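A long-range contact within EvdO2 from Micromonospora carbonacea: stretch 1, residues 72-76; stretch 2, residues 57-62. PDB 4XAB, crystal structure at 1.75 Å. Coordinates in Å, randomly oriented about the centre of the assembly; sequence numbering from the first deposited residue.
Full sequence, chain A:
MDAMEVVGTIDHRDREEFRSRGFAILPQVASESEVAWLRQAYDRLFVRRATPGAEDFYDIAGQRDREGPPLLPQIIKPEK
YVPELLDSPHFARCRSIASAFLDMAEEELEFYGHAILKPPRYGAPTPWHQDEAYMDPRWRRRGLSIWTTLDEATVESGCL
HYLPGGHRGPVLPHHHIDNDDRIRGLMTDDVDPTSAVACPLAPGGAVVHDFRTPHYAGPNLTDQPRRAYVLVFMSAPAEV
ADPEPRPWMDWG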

# COMPACT_ATOMS: atom_id res chain seq x y z
N LEU A 72 -4.83 -5.32 -11.08
CA LEU A 72 -5.42 -4.34 -10.19
C LEU A 72 -5.15 -2.95 -10.75
O LEU A 72 -4.00 -2.59 -10.97
CB LEU A 72 -4.84 -4.48 -8.79
CG LEU A 72 -5.48 -3.68 -7.67
CD1 LEU A 72 -6.92 -4.11 -7.51
CD2 LEU A 72 -4.69 -3.91 -6.39
N PRO A 73 -6.21 -2.16 -11.00
CA PRO A 73 -5.99 -0.80 -11.50
C PRO A 73 -5.13 0.02 -10.54
O PRO A 73 -5.47 0.18 -9.37
CB PRO A 73 -7.42 -0.23 -11.59
CG PRO A 73 -8.27 -1.43 -11.77
CD PRO A 73 -7.64 -2.51 -10.95
N GLN A 74 -4.03 0.54 -11.04
CA GLN A 74 -3.16 1.34 -10.19
C GLN A 74 -2.32 2.32 -10.97
O GLN A 74 -2.02 2.11 -12.15
CB GLN A 74 -2.28 0.43 -9.33
CG GLN A 74 -1.49 -0.62 -10.06
CD GLN A 74 -1.16 -1.82 -9.18
OE1 GLN A 74 -1.44 -2.96 -9.54
NE2 GLN A 74 -0.57 -1.55 -8.02
N ILE A 75 -1.97 3.41 -10.31
CA ILE A 75 -1.14 4.45 -10.89
C ILE A 75 0.07 4.68 -10.01
O ILE A 75 -0.07 5.11 -8.86
CB ILE A 75 -1.92 5.76 -11.07
CG1 ILE A 75 -3.14 5.53 -11.97
CG2 ILE A 75 -1.03 6.84 -11.64
CD1 ILE A 75 -4.15 6.65 -11.93
N ILE A 76 1.26 4.38 -10.52
CA ILE A 76 2.47 4.66 -9.76
C ILE A 76 2.78 6.15 -9.87
O ILE A 76 2.67 6.74 -10.94
CB ILE A 76 3.67 3.81 -10.24
CG1 ILE A 76 4.92 4.13 -9.42
CG2 ILE A 76 3.93 4.03 -11.72
CD1 ILE A 76 4.74 3.91 -7.93
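Stretch 2 (57-62) FYDIAG

The contact is centred on Ile 60, whose CA-to-CB bond points toward stretch 1 and whose side chain (chi1 p, chi2 t) reaches the extended backbone of Pro 73 and Gln 74. Its CD1 lies 3.6 Å from Gln 74 N and 4.1 Å from Pro 73 CB, while its CG2 packs 4.1 Å from CD1 of Ile 75. The CA-to-CB bond of Ile 75 runs sideways, but its m, t rotamer brings the end of the side chain nearer. The CA-to-CB bond of Tyr 58 also points toward stretch 1, and the residue extends the apolar surface: its CD2 lies 4.1 Å from CG of Pro 73, which approaches the ring obliquely.

Stretch 2 leaves a strand at Tyr 58 and continues as a loop through Ala 61, its direction 48° from that of Pro 73 to Ile 75, where stretch 1 enters its own strand. The nearest CA pair, Pro 73 CA and Gly 62 CA, is 7.0 Å apart, and no direct hydrogen bond crosses between the stretches. Two waters span the gap at the polar edge. Water 1 donates to Ala 61 O (3.1 Å) and accepts from Gln 74 N (3.2 Å); water 2 donates to both Ala 61 O (2.6 Å) and Gln 74 O (2.7 Å), linking two carbonyls that could not bond to each other.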

# COMPACT_ATOMS: atom_id res chain seq x y z
N PHE A 57 -13.57 -0.73 -19.03
CA PHE A 57 -12.20 -0.83 -18.56
C PHE A 57 -11.80 0.51 -17.97
O PHE A 57 -12.36 1.54 -18.35
CB PHE A 57 -11.24 -1.24 -19.69
CG PHE A 57 -11.14 -0.24 -20.81
CD1 PHE A 57 -10.09 0.67 -20.85
CD2 PHE A 57 -12.07 -0.23 -21.85
CE1 PHE A 57 -9.99 1.58 -21.89
CE2 PHE A 57 -11.96 0.67 -22.88
CZ PHE A 57 -10.92 1.58 -22.91
N TYR A 58 -10.87 0.49 -17.03
CA TYR A 58 -10.36 1.74 -16.49
C TYR A 58 -9.28 2.25 -17.43
O TYR A 58 -8.40 1.51 -17.85
CB TYR A 58 -9.83 1.55 -15.07
CG TYR A 58 -10.96 1.49 -14.07
CD1 TYR A 58 -11.50 2.65 -13.54
CD2 TYR A 58 -11.52 0.27 -13.70
CE1 TYR A 58 -12.55 2.60 -12.64
CE2 TYR A 58 -12.58 0.22 -12.79
CZ TYR A 58 -13.08 1.39 -12.27
OH TYR A 58 -14.13 1.35 -11.37
N ASP A 59 -9.39 3.53 -17.79
CA ASP A 59 -8.57 4.07 -18.86
C ASP A 59 -7.22 4.50 -18.33
O ASP A 59 -6.93 5.69 -18.26
CB ASP A 59 -9.28 5.24 -19.54
CG ASP A 59 -8.79 5.47 -20.94
OD1 ASP A 59 -7.84 4.77 -21.37
OD2 ASP A 59 -9.36 6.35 -21.62
N ILE A 60 -6.41 3.53 -17.94
CA ILE A 60 -5.06 3.79 -17.48
C ILE A 60 -4.11 2.73 -18.02
O ILE A 60 -4.55 1.67 -18.49
CB ILE A 60 -4.97 3.83 -15.93
CG1 ILE A 60 -5.44 2.50 -15.34
CG2 ILE A 60 -5.77 4.99 -15.36
CD1 ILE A 60 -5.30 2.41 -13.83
N ALA A 61 -2.82 3.01 -17.95
CA ALA A 61 -1.81 2.02 -18.30
C ALA A 61 -1.98 0.79 -17.41
O ALA A 61 -2.23 0.92 -16.21
CB ALA A 61 -0.41 2.60 -18.17
N GLY A 62 -1.88 -0.39 -18.00
CA GLY A 62 -2.06 -1.63 -17.26
C GLY A 62 -3.43 -2.23 -17.44
O GLY A 62 -3.63 -3.42 -17.20
O HOH W 1 -3.17 -0.81 -13.83
O HOH W 2 -1.66 2.97 -14.68